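Local coordinates for ferritin heavy chain (Trichoplusia ni, PDB 1Z6O), which forms, with light chains, a secreted 24-subunit ferritin shell that stores iron, and probably oxidises the ferrous iron it takes up, at residues A64-E67 against R68-M72; D148-E151 against E152-G156; D118-K121 against S122-V126; L74-Y77 against L78-R81. All coordinates share one frame; numbering follows the deposited sequence.

In the fold
All four contacts are short lengths of helix, about two turns each, in the ferritin four-helix bundle. Contacts 1 and 4 come first along the chain, both on helix 54-80, with centres about 14 Å apart. Contact 3 follows on helix 105-132, then contact 2 on helix 139-168. Contacts 2 and 3 have centres about 11 Å apart and touch, Leu150 packing on Ile123. Contact 2 also reaches contact 1, where Phe149 packs on His70, and contact 4, through Leu74. Contact 1 holds two of the iron ligands. Contacts 2 and 3 send Gln153 and Val119 close to the metal. Contact 4 lies at the end of helix 54-80, where the chain meets other subunits.

Contact 1: A64-E67 against R68-M72; sequences ASEE and REHAM. With FE (Fe (III) ion), chain B.
Glu67 and His70, three residues apart on helix 54-80, grip one ferric ion together. This is the Glu-x-x-His element of the ferritin diiron site, set inside the four-helix bundle. Glu67 OE1 lies 2.1 Å from the iron, and His70 ND1 lies 2.0 Å from it. Two waters and Glu32 from helix 19-47 complete the five ligands. The carboxylate plane of Glu67 stands at 90° to the imidazole ring. One of the metal-bound waters lies at the edge of that ring, in its plane. The same water is within hydrogen-bonding distance of Glu67 OE2, the oxygen that does not bind the iron. Beyond Glu67 OE2 lies Glu116, inferred to bind a second iron together with Glu67.

The second shell begins at the backbone. Their spacing of three residues puts both ligands on one side of the helix. Each has CG beside the backbone N (chi1 -68° in Glu67, -69° in His70), and from there each chain reaches the iron. The amide of His70 donates to Glu66 O at 2.9 Å. That carbonyl oxygen also sits over one face of the imidazole, offset toward the rim. Glu66 CG comes alongside the far end of the ring, 3.6 Å from His70 NE2.

The outer flank faces a ferritin light chain. There Arg68 NH1 makes a salt bridge with Asp81 of that chain, while Met72 SD lies over one face of the guanidinium. A water accepts from Arg68 NH2 at 2.9 Å and donates to Ser65 O and Glu69 OE2, each at 2.8 Å.

Contact 2: D148-E151 against E152-G156; sequences DFLE and EQYKG
The ring of Tyr154 leans obliquely against the turn before it, its CD1 3.2 Å from Leu150 O and its CE1 4.0 Å from Leu150 CB. Another copy of the heavy chain adds Arg81 in a cation-pi contact with this ring, and His140, whose ring meets it at about 45°. The second flat ring, Phe149, points to helix 54-80 and packs on Leu74. Both belong to helix 139-168 of the ferritin four-helix bundle. The helix widens into a pi-type turn at 148-150, then carries regular bonds such as Tyr154 N to Leu150 O.

Glu151 and Lys155 meet on the outer flank by their chains more than their charges. Glu151 OE2 rests 3.5 Å from Lys155 CD, yet 4.0 Å from Lys155 NZ, beyond a salt bridge. The lysine chain folds at chi3 (-56°), and its ammonium group instead forms a salt bridge with Glu152 OE2 at 3.6 Å. Glu151 OE1 is bound by His140 of the neighbouring copy.

Gln153 turns inward toward the iron site. Its NE2 donates to Glu116, inferred to bind the second iron, and probably also to Thr120. Both partners lie on helix 105-132 and position this amide group. The other end of the amide is tied back to the preceding turn. One water donates to both Phe149 O, at 3.0 Å, and Gln153 OE1, at 2.9 Å.

Contact 3: D118-K121 against S122-V126; sequences DVTK and SIRNV
Residues 118-126 form about two and a half turns of regular alpha helix within helix 105-132. Ser122 N donates to Asp118 O and Ile123 N to Val119 O, both at 2.9 Å. Arg124 N to Thr120 O and Asn125 N to Lys121 O follow at 3.0 Å each.

The main side-chain meeting is between Val119 and Ile123, which point to the bundle interior. The methyl Val119 CG1 touches Ile123 CD1 at 3.7 Å, the two chains crossing at a slant. In Ile123 the CG1 branch lies beside the backbone N (chi1 -70°), which sends it back along the helix past Val119 O, 3.3 Å away. Ser122 faces helix 19-47, where its OG is hydrogen-bonded to Gln28.

Arg124 leans back in the same way, its CG 3.4 Å from Thr120 O. It then bends at chi3 (47°), and its guanidinium group serves another heavy chain: NH1 donates to Asn137 O of that subunit, and Phe136 there makes a cation-pi contact. Thr120 OG1 is hydrogen-bonded to Glu116 O in the preceding turn.

On the exposed flank Lys121 runs out fully extended, while the amide of Asn125 turns back toward Lys121 O.

Val119 and Ile123 give this part of the helix an apolar inner strip, while Lys121 and Asn125 lie on its exposed side, as expected for a helix of a four-helix bundle. The nearest side-chain atom of Val119 is about 4 Å from the bound iron, consistent with a place in the wall of the ferritin diiron site.

Contact 4: L74-Y77 against L78-R81; sequences LIEY and LLMR
Tyr77 and Arg81 are joined by a side-chain hydrogen bond. Arg81 NH1 donates to Tyr77 OH over 2.9 Å at a bent N-H...O angle of 141°. The hydroxyl lies at the edge of the guanidinium, near its plane. The two side chains run side by side and point the same way. The arginine folds at chi2 and chi3 (both -68°), and this brings its CG within 3.4 Å of Tyr77 CE2 before the guanidinium reaches the hydroxyl.

Backbone bonds hold the helix beneath. Arg81 N donates to Tyr77 O at 3.1 Å and makes a weak bond to Leu78 O, at the end of helix 54-80. Leu78, Leu79 and Met80 bond to residues four back in the usual helical way.

A CH-pi contact covers the tyrosine. Met80 CE sits over one face of the ring, 4.0 Å from its centroid and 3.5 Å from Tyr77 CE1.

Apolar packing supplies the rest. Ile75 CG2 lies 3.9 Å from Leu79 CD1, and the two chains stand side by side. Leu74 and Leu78 both pack on Ile29 of helix 19-47.

The polar ends have further partners in the same chain. Tyr77 OH is also hydrogen-bonded to His140, and Arg81 NH1 forms a salt bridge with Asp138. A buried guanidinium is therefore probably balanced by a nearby carboxylate, and the tyrosine oxygen is gripped by both a charged donor and a histidine.

Contact 1: A64-E67 against R68-M72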
loop_
_atom_site.group_PDB
_atom_site.type_symbol
_atom_site.label_atom_id
_atom_site.label_comp_id
_atom_site.label_asym_id
_atom_site.label_seq_id
_atom_site.Cartn_x
_atom_site.Cartn_y
_atom_site.Cartn_z
ATOM N N ALA M 64 -26.347 5.849 37.504
ATOM C CA ALA M 64 -27.046 7.132 37.640
ATOM C C ALA M 64 -27.303 7.731 36.252
ATOM O O ALA M 64 -28.403 8.211 35.965
ATOM C CB ALA M 64 -26.204 8.132 38.499
ATOM N N SER M 65 -26.287 7.718 35.391
ATOM C CA SER M 65 -26.451 8.283 34.051
ATOM C C SER M 65 -27.457 7.476 33.231
ATOM O O SER M 65 -28.205 8.032 32.426
ATOM C CB SER M 65 -25.097 8.338 33.328
ATOM O OG SER M 65 -24.271 9.306 33.954
ATOM N N GLU M 66 -27.474 6.165 33.432
ATOM C CA GLU M 66 -28.421 5.317 32.715
ATOM C C GLU M 66 -29.864 5.635 33.155
ATOM O O GLU M 66 -30.773 5.671 32.325
ATOM C CB GLU M 66 -28.112 3.840 32.983
ATOM C CG GLU M 66 -28.876 2.880 32.095
ATOM C CD GLU M 66 -28.341 2.850 30.663
ATOM O OE1 GLU M 66 -28.283 3.917 30.007
ATOM O OE2 GLU M 66 -27.978 1.750 30.192
ATOM N N GLU M 67 -30.090 5.856 34.448
ATOM C CA GLU M 67 -31.452 6.172 34.908
ATOM C C GLU M 67 -31.896 7.522 34.334
ATOM O O GLU M 67 -33.074 7.725 34.025
ATOM C CB GLU M 67 -31.537 6.208 36.441
ATOM C CG GLU M 67 -31.345 4.841 37.132
ATOM C CD GLU M 67 -32.300 3.752 36.606
ATOM O OE1 GLU M 67 -33.441 4.086 36.216
ATOM O OE2 GLU M 67 -31.917 2.556 36.599
ATOM N N ARG M 68 -30.961 8.457 34.215
ATOM C CA ARG M 68 -31.287 9.754 33.625
ATOM C C ARG M 68 -31.710 9.515 32.170
ATOM O O ARG M 68 -32.652 10.142 31.679
ATOM C CB ARG M 68 -30.070 10.685 33.693
ATOM C CG ARG M 68 -30.215 12.003 32.927
ATOM C CD ARG M 68 -29.029 12.943 33.269
ATOM N NE ARG M 68 -29.050 14.190 32.496
ATOM C CZ ARG M 68 -28.513 14.338 31.290
ATOM N NH1 ARG M 68 -28.586 15.516 30.670
ATOM N NH2 ARG M 68 -27.892 13.318 30.707
ATOM N N GLU M 69 -31.018 8.615 31.472
ATOM C CA GLU M 69 -31.393 8.310 30.083
ATOM C C GLU M 69 -32.796 7.669 30.038
ATOM O O GLU M 69 -33.554 7.908 29.101
ATOM C CB GLU M 69 -30.400 7.339 29.426
ATOM C CG GLU M 69 -28.988 7.894 29.196
ATOM C CD GLU M 69 -28.961 9.105 28.261
ATOM O OE1 GLU M 69 -29.713 9.110 27.259
ATOM O OE2 GLU M 69 -28.177 10.048 28.521
ATOM N N HIS M 70 -33.132 6.837 31.025
ATOM C CA HIS M 70 -34.467 6.213 31.056
ATOM C C HIS M 70 -35.531 7.300 31.177
ATOM O O HIS M 70 -36.570 7.242 30.514
ATOM C CB HIS M 70 -34.622 5.252 32.250
ATOM C CG HIS M 70 -33.789 4.013 32.147
ATOM N ND1 HIS M 70 -33.678 3.103 33.181
ATOM C CD2 HIS M 70 -33.012 3.541 31.141
ATOM C CE1 HIS M 70 -32.864 2.127 32.815
ATOM N NE2 HIS M 70 -32.448 2.369 31.582
ATOM N N ALA M 71 -35.290 8.276 32.049
ATOM C CA ALA M 71 -36.245 9.368 32.210
ATOM C C ALA M 71 -36.410 10.101 30.873
ATOM O O ALA M 71 -37.527 10.411 30.452
ATOM C CB ALA M 71 -35.756 10.348 33.278
ATOM N N MET M 72 -35.295 10.377 30.204
ATOM C CA MET M 72 -35.351 11.075 28.919
ATOM C C MET M 72 -36.122 10.281 27.862
ATOM O O MET M 72 -36.852 10.868 27.056
ATOM C CB MET M 72 -33.927 11.378 28.409
ATOM C CG MET M 72 -33.193 12.430 29.242
ATOM S SD MET M 72 -31.414 12.650 28.851
ATOM C CE MET M 72 -31.291 11.888 27.199
HETATM FE FE FE B . -34.695 3.065 34.941
HETATM O O HOH W 1 -27.476 10.445 31.184
HETATM O O HOH W 2 -34.217 1.343 35.945
HETATM O O HOH W 3 -36.344 2.162 34.124
#

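Contact 2: D148-E151 against E152-G156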
loop_
_atom_site.group_PDB
_atom_site.type_symbol
_atom_site.label_atom_id
_atom_site.label_comp_id
_atom_site.label_asym_id
_atom_site.label_seq_id
_atom_site.Cartn_x
_atom_site.Cartn_y
_atom_site.Cartn_z
ATOM N N ASP M 148 -38.791 -2.797 25.707
ATOM C CA ASP M 148 -37.594 -2.002 25.958
ATOM C C ASP M 148 -37.298 -1.869 27.445
ATOM O O ASP M 148 -36.257 -2.313 27.924
ATOM C CB ASP M 148 -37.756 -0.604 25.370
ATOM C CG ASP M 148 -37.452 -0.558 23.890
ATOM O OD1 ASP M 148 -36.314 -0.177 23.533
ATOM O OD2 ASP M 148 -38.346 -0.912 23.088
ATOM N N PHE M 149 -38.221 -1.261 28.178
ATOM C CA PHE M 149 -38.002 -1.052 29.601
ATOM C C PHE M 149 -37.941 -2.310 30.446
ATOM O O PHE M 149 -36.996 -2.469 31.216
ATOM C CB PHE M 149 -39.039 -0.072 30.157
ATOM C CG PHE M 149 -38.716 1.363 29.838
ATOM C CD1 PHE M 149 -38.823 1.836 28.538
ATOM C CD2 PHE M 149 -38.204 2.207 30.821
ATOM C CE1 PHE M 149 -38.412 3.137 28.211
ATOM C CE2 PHE M 149 -37.790 3.507 30.504
ATOM C CZ PHE M 149 -37.892 3.965 29.198
ATOM N N LEU M 150 -38.911 -3.215 30.321
ATOM C CA LEU M 150 -38.845 -4.430 31.139
ATOM C C LEU M 150 -37.635 -5.283 30.762
ATOM O O LEU M 150 -37.029 -5.922 31.619
ATOM C CB LEU M 150 -40.135 -5.255 31.022
ATOM C CG LEU M 150 -41.354 -4.653 31.740
ATOM C CD1 LEU M 150 -42.532 -5.652 31.689
ATOM C CD2 LEU M 150 -40.995 -4.349 33.208
ATOM N N GLU M 151 -37.278 -5.294 29.483
ATOM C CA GLU M 151 -36.112 -6.066 29.036
ATOM C C GLU M 151 -34.875 -5.606 29.827
ATOM O O GLU M 151 -34.135 -6.419 30.397
ATOM C CB GLU M 151 -35.890 -5.834 27.539
ATOM C CG GLU M 151 -34.594 -6.407 26.974
ATOM C CD GLU M 151 -34.555 -7.921 27.006
ATOM O OE1 GLU M 151 -35.623 -8.546 27.190
ATOM O OE2 GLU M 151 -33.457 -8.492 26.834
ATOM N N GLU M 152 -34.666 -4.297 29.879
ATOM C CA GLU M 152 -33.527 -3.745 30.606
ATOM C C GLU M 152 -33.629 -4.062 32.105
ATOM O O GLU M 152 -32.620 -4.347 32.765
ATOM C CB GLU M 152 -33.464 -2.227 30.406
ATOM C CG GLU M 152 -32.058 -1.683 30.450
ATOM C CD GLU M 152 -31.216 -2.157 29.266
ATOM O OE1 GLU M 152 -29.977 -1.984 29.308
ATOM O OE2 GLU M 152 -31.795 -2.697 28.293
ATOM N N GLN M 153 -34.844 -4.005 32.648
ATOM C CA GLN M 153 -35.039 -4.292 34.071
ATOM C C GLN M 153 -34.676 -5.717 34.453
ATOM O O GLN M 153 -33.951 -5.929 35.426
ATOM C CB GLN M 153 -36.499 -4.053 34.497
ATOM C CG GLN M 153 -36.906 -2.576 34.595
ATOM C CD GLN M 153 -35.909 -1.768 35.403
ATOM O OE1 GLN M 153 -35.177 -0.948 34.852
ATOM N NE2 GLN M 153 -35.856 -2.013 36.715
ATOM N N TYR M 154 -35.185 -6.703 33.713
ATOM C CA TYR M 154 -34.901 -8.084 34.087
ATOM C C TYR M 154 -33.437 -8.448 33.947
ATOM O O TYR M 154 -32.892 -9.148 34.801
ATOM C CB TYR M 154 -35.800 -9.063 33.315
ATOM C CG TYR M 154 -37.244 -9.000 33.790
ATOM C CD1 TYR M 154 -38.251 -8.501 32.962
ATOM C CD2 TYR M 154 -37.594 -9.405 35.086
ATOM C CE1 TYR M 154 -39.580 -8.399 33.415
ATOM C CE2 TYR M 154 -38.918 -9.314 35.545
ATOM C CZ TYR M 154 -39.904 -8.808 34.698
ATOM O OH TYR M 154 -41.210 -8.721 35.129
ATOM N N LYS M 155 -32.786 -7.970 32.890
ATOM C CA LYS M 155 -31.359 -8.252 32.718
ATOM C C LYS M 155 -30.575 -7.585 33.851
ATOM O O LYS M 155 -29.649 -8.177 34.413
ATOM C CB LYS M 155 -30.851 -7.699 31.379
ATOM C CG LYS M 155 -31.338 -8.472 30.167
ATOM C CD LYS M 155 -30.713 -7.924 28.882
ATOM C CE LYS M 155 -30.986 -6.426 28.709
ATOM N NZ LYS M 155 -30.455 -5.882 27.426
ATOM N N GLY M 156 -30.949 -6.349 34.175
ATOM C CA GLY M 156 -30.265 -5.611 35.232
ATOM C C GLY M 156 -30.399 -6.263 36.601
ATOM O O GLY M 156 -29.438 -6.309 37.370
HETATM O O HOH W 4 -33.918 -2.779 26.143
HETATM O O HOH W 5 -35.858 0.138 32.279
#

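Contact 3: D118-K121 against S122-V126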
loop_
_atom_site.group_PDB
_atom_site.type_symbol
_atom_site.label_atom_id
_atom_site.label_comp_id
_atom_site.label_asym_id
_atom_site.label_seq_id
_atom_site.Cartn_x
_atom_site.Cartn_y
_atom_site.Cartn_z
ATOM N N ASP M 118 -38.246 -2.437 42.578
ATOM C CA ASP M 118 -39.349 -1.472 42.728
ATOM C C ASP M 118 -39.681 -0.811 41.389
ATOM O O ASP M 118 -40.854 -0.577 41.068
ATOM C CB ASP M 118 -38.984 -0.353 43.710
ATOM C CG ASP M 118 -38.968 -0.819 45.150
ATOM O OD1 ASP M 118 -39.570 -1.874 45.445
ATOM O OD2 ASP M 118 -38.365 -0.116 45.987
ATOM N N VAL M 119 -38.653 -0.486 40.612
ATOM C CA VAL M 119 -38.881 0.134 39.306
ATOM C C VAL M 119 -39.594 -0.845 38.372
ATOM O O VAL M 119 -40.493 -0.459 37.628
ATOM C CB VAL M 119 -37.542 0.604 38.664
ATOM C CG1 VAL M 119 -37.754 0.970 37.187
ATOM C CG2 VAL M 119 -37.009 1.817 39.430
ATOM N N THR M 120 -39.208 -2.117 38.421
ATOM C CA THR M 120 -39.843 -3.123 37.565
ATOM C C THR M 120 -41.333 -3.223 37.889
ATOM O O THR M 120 -42.187 -3.266 37.000
ATOM C CB THR M 120 -39.181 -4.495 37.768
ATOM O OG1 THR M 120 -37.794 -4.384 37.435
ATOM C CG2 THR M 120 -39.839 -5.569 36.875
ATOM N N LYS M 121 -41.644 -3.260 39.173
ATOM C CA LYS M 121 -43.033 -3.343 39.609
ATOM C C LYS M 121 -43.798 -2.085 39.166
ATOM O O LYS M 121 -44.946 -2.158 38.719
ATOM C CB LYS M 121 -43.059 -3.480 41.131
ATOM C CG LYS M 121 -44.426 -3.644 41.739
ATOM C CD LYS M 121 -44.277 -3.888 43.243
ATOM C CE LYS M 121 -45.621 -3.817 43.949
ATOM N NZ LYS M 121 -45.473 -3.893 45.435
ATOM N N SER M 122 -43.159 -0.928 39.279
ATOM C CA SER M 122 -43.806 0.314 38.873
ATOM C C SER M 122 -44.076 0.338 37.356
ATOM O O SER M 122 -45.145 0.768 36.915
ATOM C CB SER M 122 -42.938 1.513 39.296
ATOM O OG SER M 122 -43.517 2.720 38.835
ATOM N N ILE M 123 -43.118 -0.124 36.552
ATOM C CA ILE M 123 -43.324 -0.157 35.099
ATOM C C ILE M 123 -44.481 -1.114 34.765
ATOM O O ILE M 123 -45.296 -0.828 33.892
ATOM C CB ILE M 123 -42.026 -0.609 34.361
ATOM C CG1 ILE M 123 -40.977 0.513 34.465
ATOM C CG2 ILE M 123 -42.322 -0.912 32.872
ATOM C CD1 ILE M 123 -39.564 0.061 34.148
ATOM N N ARG M 124 -44.550 -2.253 35.452
ATOM C CA ARG M 124 -45.645 -3.193 35.208
ATOM C C ARG M 124 -46.981 -2.509 35.548
ATOM O O ARG M 124 -47.997 -2.765 34.899
ATOM C CB ARG M 124 -45.446 -4.489 36.028
ATOM C CG ARG M 124 -44.304 -5.405 35.475
ATOM C CD ARG M 124 -44.026 -6.588 36.429
ATOM N NE ARG M 124 -45.298 -7.190 36.800
ATOM C CZ ARG M 124 -45.968 -8.056 36.053
ATOM N NH1 ARG M 124 -45.473 -8.477 34.893
ATOM N NH2 ARG M 124 -47.194 -8.413 36.409
ATOM N N ASN M 125 -46.986 -1.639 36.557
ATOM C CA ASN M 125 -48.215 -0.915 36.891
ATOM C C ASN M 125 -48.554 0.146 35.842
ATOM O O ASN M 125 -49.725 0.438 35.616
ATOM C CB ASN M 125 -48.119 -0.285 38.284
ATOM C CG ASN M 125 -48.326 -1.315 39.381
ATOM O OD1 ASN M 125 -49.135 -2.232 39.228
ATOM N ND2 ASN M 125 -47.609 -1.172 40.485
ATOM N N VAL M 126 -47.545 0.731 35.197
ATOM C CA VAL M 126 -47.823 1.701 34.124
ATOM C C VAL M 126 -48.444 0.906 32.965
ATOM O O VAL M 126 -49.413 1.336 32.327
ATOM C CB VAL M 126 -46.527 2.385 33.608
ATOM C CG1 VAL M 126 -46.867 3.342 32.445
ATOM C CG2 VAL M 126 -45.849 3.165 34.754
#

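Contact 4: L74-Y77 against L78-R81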
loop_
_atom_site.group_PDB
_atom_site.type_symbol
_atom_site.label_atom_id
_atom_site.label_comp_id
_atom_site.label_asym_id
_atom_site.label_seq_id
_atom_site.Cartn_x
_atom_site.Cartn_y
_atom_site.Cartn_z
ATOM N N LEU M 74 -38.640 8.220 28.344
ATOM C CA LEU M 74 -40.077 8.297 28.634
ATOM C C LEU M 74 -40.612 9.667 28.229
ATOM O O LEU M 74 -41.717 9.780 27.694
ATOM C CB LEU M 74 -40.331 8.051 30.127
ATOM C CG LEU M 74 -39.966 6.630 30.592
ATOM C CD1 LEU M 74 -40.081 6.555 32.117
ATOM C CD2 LEU M 74 -40.902 5.595 29.930
ATOM N N ILE M 75 -39.834 10.712 28.499
ATOM C CA ILE M 75 -40.237 12.063 28.108
ATOM C C ILE M 75 -40.341 12.139 26.576
ATOM O O ILE M 75 -41.304 12.700 26.039
ATOM C CB ILE M 75 -39.212 13.117 28.613
ATOM C CG1 ILE M 75 -39.317 13.235 30.141
ATOM C CG2 ILE M 75 -39.461 14.480 27.931
ATOM C CD1 ILE M 75 -38.155 14.012 30.785
ATOM N N GLU M 76 -39.358 11.583 25.867
ATOM C CA GLU M 76 -39.401 11.603 24.398
ATOM C C GLU M 76 -40.626 10.860 23.871
ATOM O O GLU M 76 -41.189 11.237 22.846
ATOM C CB GLU M 76 -38.139 10.961 23.795
ATOM C CG GLU M 76 -36.860 11.764 24.031
ATOM C CD GLU M 76 -36.765 13.005 23.154
ATOM O OE1 GLU M 76 -35.994 13.921 23.509
ATOM O OE2 GLU M 76 -37.444 13.063 22.102
ATOM N N TYR M 77 -41.026 9.787 24.549
ATOM C CA TYR M 77 -42.199 9.039 24.092
ATOM C C TYR M 77 -43.439 9.946 24.196
ATOM O O TYR M 77 -44.237 10.039 23.264
ATOM C CB TYR M 77 -42.409 7.771 24.944
ATOM C CG TYR M 77 -43.511 6.905 24.377
ATOM C CD1 TYR M 77 -43.219 5.888 23.467
ATOM C CD2 TYR M 77 -44.855 7.193 24.640
ATOM C CE1 TYR M 77 -44.241 5.183 22.815
ATOM C CE2 TYR M 77 -45.887 6.499 23.994
ATOM C CZ TYR M 77 -45.568 5.502 23.079
ATOM O OH TYR M 77 -46.568 4.864 22.377
ATOM N N LEU M 78 -43.610 10.611 25.335
ATOM C CA LEU M 78 -44.762 11.504 25.496
ATOM C C LEU M 78 -44.757 12.603 24.421
ATOM O O LEU M 78 -45.800 12.933 23.854
ATOM C CB LEU M 78 -44.752 12.151 26.895
ATOM C CG LEU M 78 -44.952 11.192 28.086
ATOM C CD1 LEU M 78 -44.957 11.990 29.390
ATOM C CD2 LEU M 78 -46.273 10.428 27.933
ATOM N N LEU M 79 -43.586 13.169 24.140
ATOM C CA LEU M 79 -43.489 14.231 23.133
ATOM C C LEU M 79 -43.888 13.708 21.753
ATOM O O LEU M 79 -44.566 14.401 20.988
ATOM C CB LEU M 79 -42.054 14.788 23.074
ATOM C CG LEU M 79 -41.590 15.596 24.301
ATOM C CD1 LEU M 79 -40.059 15.751 24.267
ATOM C CD2 LEU M 79 -42.281 16.978 24.305
ATOM N N MET M 80 -43.459 12.490 21.430
ATOM C CA MET M 80 -43.792 11.895 20.135
ATOM C C MET M 80 -45.308 11.725 19.980
ATOM O O MET M 80 -45.842 11.861 18.876
ATOM C CB MET M 80 -43.113 10.520 19.980
ATOM C CG MET M 80 -43.618 9.733 18.757
ATOM S SD MET M 80 -42.925 8.061 18.619
ATOM C CE MET M 80 -43.869 7.233 19.983
ATOM N N ARG M 81 -45.992 11.422 21.083
ATOM C CA ARG M 81 -47.447 11.228 21.059
ATOM C C ARG M 81 -48.238 12.543 21.077
ATOM O O ARG M 81 -49.472 12.533 21.058
ATOM C CB ARG M 81 -47.883 10.320 22.229
ATOM C CG ARG M 81 -47.400 8.854 22.080
ATOM C CD ARG M 81 -48.099 8.143 20.899
ATOM N NE ARG M 81 -49.530 7.943 21.160
ATOM C CZ ARG M 81 -50.045 6.942 21.880
ATOM N NH1 ARG M 81 -49.257 6.013 22.421
ATOM N NH2 ARG M 81 -51.361 6.878 22.080
#